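FAD-binding PCMH-type domain-containing protein (PDB 6YJO) binds FAD through a double covalent link and probably acts as an oxidoreductase of the oxygen-dependent, FAD-linked family. Local coordinates at residues V267-P281 and H378-N391. Sequence-based numbering, arbitrary orientation.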
ATOM      1  N   VAL A 267     -21.130  -7.878  -1.033  1.00 66.58           N
ATOM      2  CA  VAL A 267     -21.386  -8.546  -2.303  1.00 66.48           C
ATOM      3  C   VAL A 267     -22.384  -7.757  -3.138  1.00 68.02           C
ATOM      4  O   VAL A 267     -22.278  -7.715  -4.369  1.00 69.17           O
ATOM      5  CB  VAL A 267     -21.880  -9.982  -2.047  1.00 66.94           C
ATOM      6  CG1 VAL A 267     -22.214 -10.683  -3.364  1.00 69.25           C
ATOM      7  CG2 VAL A 267     -20.846 -10.768  -1.253  1.00 63.93           C
ATOM      8  N   THR A 268     -23.359  -7.114  -2.490  1.00 68.31           N
ATOM      9  CA  THR A 268     -24.512  -6.563  -3.190  1.00 69.92           C
ATOM     10  C   THR A 268     -24.479  -5.049  -3.361  1.00 68.79           C
ATOM     11  O   THR A 268     -25.170  -4.534  -4.245  1.00 69.84           O
ATOM     12  CB  THR A 268     -25.802  -6.936  -2.447  1.00 72.82           C
ATOM     13  OG1 THR A 268     -25.724  -6.472  -1.093  1.00 70.89           O
ATOM     14  CG2 THR A 268     -26.017  -8.443  -2.449  1.00 74.50           C
ATOM     15  N   ALA A 269     -23.708  -4.326  -2.553  1.00 66.70           N
ATOM     16  CA  ALA A 269     -23.798  -2.874  -2.570  1.00 68.17           C
ATOM     17  C   ALA A 269     -23.365  -2.320  -3.929  1.00 68.93           C
ATOM     18  O   ALA A 269     -22.576  -2.948  -4.639  1.00 69.46           O
ATOM     19  CB  ALA A 269     -22.937  -2.272  -1.463  1.00 65.95           C
ATOM     20  N   PRO A 270     -23.879  -1.154  -4.322  1.00 69.72           N
ATOM     21  CA  PRO A 270     -23.446  -0.552  -5.590  1.00 69.12           C
ATOM     22  C   PRO A 270     -21.952  -0.269  -5.599  1.00 64.63           C
ATOM     23  O   PRO A 270     -21.301  -0.181  -4.555  1.00 61.01           O
ATOM     24  CB  PRO A 270     -24.255   0.748  -5.664  1.00 71.45           C
ATOM     25  CG  PRO A 270     -25.444   0.504  -4.808  1.00 74.40           C
ATOM     26  CD  PRO A 270     -24.954  -0.372  -3.689  1.00 72.52           C
ATOM     27  N   LYS A 271     -21.408  -0.117  -6.811  1.00 64.19           N
ATOM     28  CA  LYS A 271     -19.988   0.177  -6.955  1.00 61.49           C
ATOM     29  C   LYS A 271     -19.658   1.614  -6.569  1.00 59.09           C
ATOM     30  O   LYS A 271     -18.494   1.911  -6.284  1.00 57.22           O
ATOM     31  CB  LYS A 271     -19.530  -0.103  -8.389  1.00 63.00           C
ATOM     32  CG  LYS A 271     -19.907   0.964  -9.400  1.00 65.83           C
ATOM     33  CD  LYS A 271     -19.572   0.513 -10.812  1.00 67.26           C
ATOM     34  CE  LYS A 271     -20.105   1.485 -11.846  1.00 69.11           C
ATOM     35  NZ  LYS A 271     -21.593   1.573 -11.796  1.00 72.21           N
ATOM     36  N   GLU A 272     -20.651   2.507  -6.548  1.00 59.22           N
ATOM     37  CA  GLU A 272     -20.433   3.870  -6.069  1.00 57.00           C
ATOM     38  C   GLU A 272     -20.097   3.928  -4.585  1.00 52.05           C
ATOM     39  O   GLU A 272     -19.703   4.994  -4.101  1.00 49.23           O
ATOM     40  CB  GLU A 272     -21.674   4.734  -6.332  1.00 61.14           C
ATOM     41  CG  GLU A 272     -21.792   5.268  -7.758  1.00 64.02           C
ATOM     42  CD  GLU A 272     -22.379   4.257  -8.724  1.00 67.67           C
ATOM     43  OE1 GLU A 272     -22.842   3.193  -8.262  1.00 68.24           O
ATOM     44  OE2 GLU A 272     -22.382   4.527  -9.946  1.00 69.18           O
ATOM     45  N   LEU A 273     -20.228   2.819  -3.864  1.00 51.62           N
ATOM     46  CA  LEU A 273     -20.092   2.792  -2.414  1.00 51.57           C
ATOM     47  C   LEU A 273     -18.748   2.186  -2.022  1.00 49.58           C
ATOM     48  O   LEU A 273     -18.375   1.119  -2.518  1.00 49.26           O
ATOM     49  CB  LEU A 273     -21.239   1.990  -1.797  1.00 55.75           C
ATOM     50  CG  LEU A 273     -21.256   1.822  -0.279  1.00 59.21           C
ATOM     51  CD1 LEU A 273     -21.504   3.145   0.428  1.00 60.68           C
ATOM     52  CD2 LEU A 273     -22.314   0.801   0.099  1.00 62.16           C
ATOM     53  N   ASN A 274     -18.030   2.873  -1.134  1.00 48.93           N
ATOM     54  CA  ASN A 274     -16.739   2.425  -0.620  1.00 49.82           C
ATOM     55  C   ASN A 274     -16.799   2.430   0.900  1.00 49.87           C
ATOM     56  O   ASN A 274     -17.218   3.424   1.499  1.00 51.18           O
ATOM     57  CB  ASN A 274     -15.609   3.332  -1.117  1.00 50.14           C
ATOM     58  CG  ASN A 274     -15.494   3.341  -2.631  1.00 52.06           C
ATOM     59  OD1 ASN A 274     -14.681   2.618  -3.203  1.00 50.86           O
ATOM     60  ND2 ASN A 274     -16.309   4.165  -3.287  1.00 53.81           N
ATOM     61  N   MET A 275     -16.377   1.332   1.528  1.00 48.98           N
ATOM     62  CA  MET A 275     -16.611   1.156   2.955  1.00 50.20           C
ATOM     63  C   MET A 275     -15.453   0.422   3.612  1.00 46.28           C
ATOM     64  O   MET A 275     -14.785  -0.402   2.985  1.00 46.73           O
ATOM     65  CB  MET A 275     -17.906   0.374   3.201  1.00 55.02           C
ATOM     66  CG  MET A 275     -18.685   0.845   4.410  1.00 59.40           C
ATOM     67  SD  MET A 275     -20.344   0.149   4.466  1.00 65.58           S
ATOM     68  CE  MET A 275     -19.998  -1.468   5.146  1.00 63.92           C
ATOM     69  N   GLN A 276     -15.233   0.741   4.890  1.00 45.53           N
ATOM     70  CA  GLN A 276     -14.404  -0.043   5.797  1.00 45.42           C
ATOM     71  C   GLN A 276     -15.031   0.055   7.184  1.00 47.48           C
ATOM     72  O   GLN A 276     -15.922   0.876   7.423  1.00 48.23           O
ATOM     73  CB  GLN A 276     -12.949   0.445   5.794  1.00 45.36           C
ATOM     74  CG  GLN A 276     -12.655   1.604   6.742  1.00 46.54           C
ATOM     75  CD  GLN A 276     -11.225   2.120   6.653  1.00 46.00           C
ATOM     76  OE1 GLN A 276     -10.885   3.128   7.270  1.00 46.51           O
ATOM     77  NE2 GLN A 276     -10.380   1.428   5.895  1.00 46.25           N
ATOM     78  N   ILE A 277     -14.579  -0.803   8.100  1.00 46.41           N
ATOM     79  CA  ILE A 277     -14.985  -0.724   9.502  1.00 47.31           C
ATOM     80  C   ILE A 277     -13.743  -0.687  10.377  1.00 44.36           C
ATOM     81  O   ILE A 277     -12.979  -1.656  10.418  1.00 42.49           O
ATOM     82  CB  ILE A 277     -15.904  -1.886   9.923  1.00 48.22           C
ATOM     83  CG1 ILE A 277     -16.261  -1.735  11.409  1.00 49.61           C
ATOM     84  CG2 ILE A 277     -15.247  -3.237   9.664  1.00 46.10           C
ATOM     85  CD1 ILE A 277     -17.287  -2.717  11.907  1.00 50.48           C
ATOM     86  N   TYR A 278     -13.557   0.424  11.083  1.00 44.98           N
ATOM     87  CA  TYR A 278     -12.573   0.503  12.153  1.00 45.97           C
ATOM     88  C   TYR A 278     -13.100  -0.232  13.379  1.00 47.19           C
ATOM     89  O   TYR A 278     -14.213   0.038  13.841  1.00 47.33           O
ATOM     90  CB  TYR A 278     -12.294   1.973  12.487  1.00 48.03           C
ATOM     91  CG  TYR A 278     -11.621   2.212  13.824  1.00 50.62           C
ATOM     92  CD1 TYR A 278     -12.351   2.192  15.009  1.00 53.04           C
ATOM     93  CD2 TYR A 278     -10.264   2.491  13.901  1.00 51.24           C
ATOM     94  CE1 TYR A 278     -11.744   2.412  16.228  1.00 53.91           C
ATOM     95  CE2 TYR A 278      -9.650   2.719  15.117  1.00 52.90           C
ATOM     96  CZ  TYR A 278     -10.395   2.678  16.278  1.00 54.42           C
ATOM     97  OH  TYR A 278      -9.787   2.902  17.493  1.00 56.59           O
ATOM     98  N   MET A 279     -12.311  -1.169  13.898  1.00 47.27           N
ATOM     99  CA  MET A 279     -12.600  -1.809  15.176  1.00 46.19           C
ATOM    100  C   MET A 279     -11.450  -1.521  16.126  1.00 44.09           C
ATOM    101  O   MET A 279     -10.296  -1.847  15.828  1.00 42.25           O
ATOM    102  CB  MET A 279     -12.793  -3.315  15.023  1.00 46.61           C
ATOM    103  CG  MET A 279     -13.739  -3.717  13.913  1.00 47.64           C
ATOM    104  SD  MET A 279     -14.085  -5.488  13.899  1.00 50.83           S
ATOM    105  CE  MET A 279     -14.843  -5.720  15.505  1.00 51.02           C
ATOM    106  N   GLY A 280     -11.767  -0.912  17.265  1.00 44.13           N
ATOM    107  CA  GLY A 280     -10.783  -0.612  18.275  1.00 44.81           C
ATOM    108  C   GLY A 280     -11.155  -1.210  19.615  1.00 47.02           C
ATOM    109  O   GLY A 280     -12.163  -1.911  19.753  1.00 46.51           O
ATOM    110  N   PRO A 281     -10.341  -0.940  20.637  1.00 49.82           N
ATOM    111  CA  PRO A 281     -10.571  -1.574  21.944  1.00 51.66           C
ATOM    112  C   PRO A 281     -11.838  -1.119  22.648  1.00 52.69           C
ATOM    113  O   PRO A 281     -12.297  -1.824  23.556  1.00 53.27           O
ATOM    114  CB  PRO A 281      -9.322  -1.183  22.745  1.00 53.48           C
ATOM    115  CG  PRO A 281      -8.824   0.071  22.082  1.00 53.22           C
ATOM    116  CD  PRO A 281      -9.123  -0.113  20.625  1.00 51.31           C
ATOM    117  N   HIS A 378      -4.053  -2.856  24.806  1.00 57.10           N
ATOM    118  CA  HIS A 378      -5.176  -2.190  24.154  1.00 55.19           C
ATOM    119  C   HIS A 378      -4.731  -1.125  23.162  1.00 54.93           C
ATOM    120  O   HIS A 378      -5.524  -0.252  22.800  1.00 56.77           O
ATOM    121  CB  HIS A 378      -6.086  -1.556  25.204  1.00 54.00           C
ATOM    122  CG  HIS A 378      -6.798  -2.549  26.064  1.00 55.74           C
ATOM    123  ND1 HIS A 378      -7.109  -2.301  27.384  1.00 56.65           N
ATOM    124  CD2 HIS A 378      -7.271  -3.787  25.791  1.00 55.51           C
ATOM    125  CE1 HIS A 378      -7.738  -3.347  27.887  1.00 58.72           C
ATOM    126  NE2 HIS A 378      -7.848  -4.262  26.942  1.00 57.16           N
ATOM    127  N   THR A 379      -3.483  -1.177  22.714  1.00 54.31           N
ATOM    128  CA  THR A 379      -2.909  -0.128  21.873  1.00 52.62           C
ATOM    129  C   THR A 379      -2.935  -0.541  20.405  1.00 50.58           C
ATOM    130  O   THR A 379      -1.950  -0.419  19.677  1.00 49.21           O
ATOM    131  CB  THR A 379      -1.491   0.194  22.344  1.00 55.26           C
ATOM    132  OG1 THR A 379      -0.995   1.339  21.633  1.00 57.17           O
ATOM    133  CG2 THR A 379      -0.555  -0.999  22.140  1.00 53.96           C
ATOM    134  N   TRP A 380      -4.097  -1.028  19.963  1.00 48.98           N
ATOM    135  CA  TRP A 380      -4.266  -1.599  18.636  1.00 46.63           C
ATOM    136  C   TRP A 380      -5.538  -1.050  18.002  1.00 43.91           C
ATOM    137  O   TRP A 380      -6.346  -0.382  18.653  1.00 42.65           O
ATOM    138  CB  TRP A 380      -4.329  -3.132  18.694  1.00 47.08           C
ATOM    139  CG  TRP A 380      -5.382  -3.648  19.641  1.00 48.13           C
ATOM    140  CD1 TRP A 380      -5.197  -4.032  20.936  1.00 50.22           C
ATOM    141  CD2 TRP A 380      -6.781  -3.823  19.366  1.00 49.03           C
ATOM    142  NE1 TRP A 380      -6.390  -4.437  21.487  1.00 52.13           N
ATOM    143  CE2 TRP A 380      -7.378  -4.318  20.545  1.00 50.36           C
ATOM    144  CE3 TRP A 380      -7.586  -3.610  18.241  1.00 47.05           C
ATOM    145  CZ2 TRP A 380      -8.740  -4.603  20.630  1.00 49.40           C
ATOM    146  CZ3 TRP A 380      -8.939  -3.895  18.329  1.00 46.70           C
ATOM    147  CH2 TRP A 380      -9.501  -4.386  19.514  1.00 48.16           C
ATOM    148  N   TYR A 381      -5.699  -1.333  16.711  1.00 43.63           N
ATOM    149  CA  TYR A 381      -6.952  -1.109  15.999  1.00 43.69           C
ATOM    150  C   TYR A 381      -6.941  -1.986  14.754  1.00 42.34           C
ATOM    151  O   TYR A 381      -5.904  -2.522  14.359  1.00 40.65           O
ATOM    152  CB  TYR A 381      -7.157   0.371  15.643  1.00 44.15           C
ATOM    153  CG  TYR A 381      -6.189   0.914  14.620  1.00 46.71           C
ATOM    154  CD1 TYR A 381      -6.408   0.729  13.260  1.00 48.30           C
ATOM    155  CD2 TYR A 381      -5.062   1.625  15.010  1.00 48.21           C
ATOM    156  CE1 TYR A 381      -5.526   1.228  12.318  1.00 49.31           C
ATOM    157  CE2 TYR A 381      -4.175   2.128  14.077  1.00 49.19           C
ATOM    158  CZ  TYR A 381      -4.410   1.928  12.736  1.00 50.63           C
ATOM    159  OH  TYR A 381      -3.520   2.431  11.815  1.00 52.67           O
ATOM    160  N   ILE A 382      -8.111  -2.124  14.135  1.00 43.34           N
ATOM    161  CA  ILE A 382      -8.291  -3.016  12.994  1.00 44.05           C
ATOM    162  C   ILE A 382      -9.127  -2.314  11.930  1.00 44.37           C
ATOM    163  O   ILE A 382     -10.135  -1.673  12.241  1.00 45.06           O
ATOM    164  CB  ILE A 382      -8.954  -4.342  13.424  1.00 45.92           C
ATOM    165  CG1 ILE A 382      -8.040  -5.088  14.402  1.00 46.81           C
ATOM    166  CG2 ILE A 382      -9.280  -5.202  12.201  1.00 46.62           C
ATOM    167  CD1 ILE A 382      -8.648  -6.344  15.001  1.00 48.22           C
ATOM    168  N   LEU A 383      -8.709  -2.445  10.670  1.00 44.67           N
ATOM    169  CA  LEU A 383      -9.415  -1.873   9.528  1.00 44.48           C
ATOM    170  C   LEU A 383      -9.763  -2.996   8.561  1.00 45.93           C
ATOM    171  O   LEU A 383      -8.867  -3.686   8.060  1.00 45.96           O
ATOM    172  CB  LEU A 383      -8.567  -0.808   8.828  1.00 43.02           C
ATOM    173  CG  LEU A 383      -8.171   0.415   9.657  1.00 42.20           C
ATOM    174  CD1 LEU A 383      -7.405   1.416   8.810  1.00 40.87           C
ATOM    175  CD2 LEU A 383      -9.394   1.059  10.275  1.00 43.36           C
ATOM    176  N   ILE A 384     -11.057  -3.180   8.306  1.00 47.21           N
ATOM    177  CA  ILE A 384     -11.554  -4.209   7.399  1.00 46.06           C
ATOM    178  C   ILE A 384     -12.228  -3.490   6.237  1.00 46.24           C
ATOM    179  O   ILE A 384     -13.376  -3.046   6.351  1.00 48.16           O
ATOM    180  CB  ILE A 384     -12.524  -5.175   8.085  1.00 44.90           C
ATOM    181  CG1 ILE A 384     -12.063  -5.473   9.510  1.00 44.99           C
ATOM    182  CG2 ILE A 384     -12.633  -6.465   7.289  1.00 46.42           C
ATOM    183  CD1 ILE A 384     -12.893  -6.530  10.207  1.00 45.75           C
ATOM    184  N   ASP A 385     -11.522  -3.371   5.117  1.00 46.11           N
ATOM    185  CA  ASP A 385     -12.096  -2.768   3.924  1.00 47.36           C
ATOM    186  C   ASP A 385     -12.959  -3.780   3.185  1.00 48.46           C
ATOM    187  O   ASP A 385     -12.645  -4.971   3.142  1.00 49.04           O
ATOM    188  CB  ASP A 385     -10.991  -2.264   2.997  1.00 50.06           C
ATOM    189  CG  ASP A 385     -10.227  -1.093   3.576  1.00 54.50           C
ATOM    190  OD1 ASP A 385     -10.781   0.026   3.603  1.00 56.54           O
ATOM    191  OD2 ASP A 385      -9.070  -1.291   4.005  1.00 56.73           O
ATOM    192  N   LEU A 386     -14.056  -3.299   2.608  1.00 48.63           N
ATOM    193  CA  LEU A 386     -14.804  -4.090   1.637  1.00 49.46           C
ATOM    194  C   LEU A 386     -14.069  -3.982   0.305  1.00 48.57           C
ATOM    195  O   LEU A 386     -14.068  -2.924  -0.333  1.00 48.11           O
ATOM    196  CB  LEU A 386     -16.249  -3.610   1.548  1.00 49.57           C
ATOM    197  CG  LEU A 386     -17.014  -3.624   2.879  1.00 49.25           C
ATOM    198  CD1 LEU A 386     -18.514  -3.473   2.645  1.00 50.99           C
ATOM    199  CD2 LEU A 386     -16.718  -4.888   3.689  1.00 49.31           C
ATOM    200  N   PHE A 387     -13.440  -5.081  -0.109  1.00 48.11           N
ATOM    201  CA  PHE A 387     -12.382  -5.075  -1.111  1.00 46.21           C
ATOM    202  C   PHE A 387     -12.833  -5.576  -2.478  1.00 43.89           C
ATOM    203  O   PHE A 387     -12.551  -4.931  -3.492  1.00 40.16           O
ATOM    204  CB  PHE A 387     -11.221  -5.940  -0.608  1.00 46.72           C
ATOM    205  CG  PHE A 387     -10.039  -5.978  -1.528  1.00 47.90           C
ATOM    206  CD1 PHE A 387      -9.063  -5.000  -1.463  1.00 47.88           C
ATOM    207  CD2 PHE A 387      -9.890  -7.007  -2.440  1.00 49.43           C
ATOM    208  CE1 PHE A 387      -7.965  -5.041  -2.300  1.00 47.72           C
ATOM    209  CE2 PHE A 387      -8.795  -7.052  -3.278  1.00 49.93           C
ATOM    210  CZ  PHE A 387      -7.833  -6.066  -3.206  1.00 48.82           C
ATOM    211  N   GLY A 388     -13.499  -6.728  -2.529  1.00 46.42           N
ATOM    212  CA  GLY A 388     -13.838  -7.347  -3.796  1.00 48.34           C
ATOM    213  C   GLY A 388     -15.318  -7.596  -3.993  1.00 51.13           C
ATOM    214  O   GLY A 388     -16.157  -6.828  -3.516  1.00 53.86           O
ATOM    215  N   GLY A 389     -15.649  -8.673  -4.702  1.00 52.65           N
ATOM    216  CA  GLY A 389     -17.021  -9.004  -5.005  1.00 53.71           C
ATOM    217  C   GLY A 389     -17.423  -8.584  -6.407  1.00 52.57           C
ATOM    218  O   GLY A 389     -16.652  -7.954  -7.138  1.00 49.50           O
ATOM    219  N   PRO A 390     -18.648  -8.926  -6.810  1.00 56.15           N
ATOM    220  CA  PRO A 390     -19.071  -8.630  -8.191  1.00 58.63           C
ATOM    221  C   PRO A 390     -19.111  -7.148  -8.520  1.00 59.01           C
ATOM    222  O   PRO A 390     -18.894  -6.778  -9.681  1.00 59.75           O
ATOM    223  CB  PRO A 390     -20.468  -9.260  -8.271  1.00 60.76           C
ATOM    224  CG  PRO A 390     -20.496 -10.285  -7.178  1.00 60.50           C
ATOM    225  CD  PRO A 390     -19.654  -9.710  -6.077  1.00 57.63           C
ATOM    226  N   ASN A 391     -19.380  -6.286  -7.542  1.00 58.67           N
ATOM    227  CA  ASN A 391     -19.553  -4.859  -7.786  1.00 58.66           C
ATOM    228  C   ASN A 391     -18.308  -4.041  -7.464  1.00 54.97           C
ATOM    229  O   ASN A 391     -18.356  -2.808  -7.536  1.00 53.63           O
ATOM    230  CB  ASN A 391     -20.748  -4.335  -6.982  1.00 60.00           C
ATOM    231  CG  ASN A 391     -22.083  -4.734  -7.595  1.00 62.70           C
ATOM    232  OD1 ASN A 391     -22.282  -4.621  -8.805  1.00 63.09           O
ATOM    233  ND2 ASN A 391     -23.000  -5.207  -6.760  1.00 64.02           N
TER
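I277 with I384 and M279 with I382 form antiparallel hydrogen-bonded pairs between strands 273-280 and 380-386, whose axes come within 4.6 Å, with their N-to-C directions 161° apart; a further bond of 3.0 Å from L386 N to M275 O extends the ladder. Q276 faces D385 in a non-hydrogen-bonded pair. With CG set between the backbone N and the carbonyl carbon (chi1 85°) and the chain extended beyond it, Q276 lies alongside D385; its NE2 donates to D385 OD1 at 2.7 Å, a bent bond (N-H...O 137°) that meets the carboxylate from above its plane. Q276 OE1 accepts from Q287 NE2. On this same face L383 CD2 reaches the edge of the Y278 ring, and Y278 CE2 lies 3.5 Å from Y381 CB; the tyrosine rings are near parallel but barely overlap. The opposite face is apolar: I277 CG2 rests 3.7 Å from I384 CB, while M275 CE meets L386 CD1. P281 CD sits over one face of W380, 4.3 Å from the six-membered ring centroid, a CH-pi contact; W380 NE1 bonds N370 OD1. The D385 side chain touches the FAD-binding Y176 and lies about 7 Å from the FAD, so the face bearing Q276 and D385 is turned toward the cofactor here. Strands 283-290 and 417-423 flank the pair and helices 252-268 and 357-371 cover the isoleucine face, consistent with the substrate-domain sheet of berberine-bridge-type flavoenzymes.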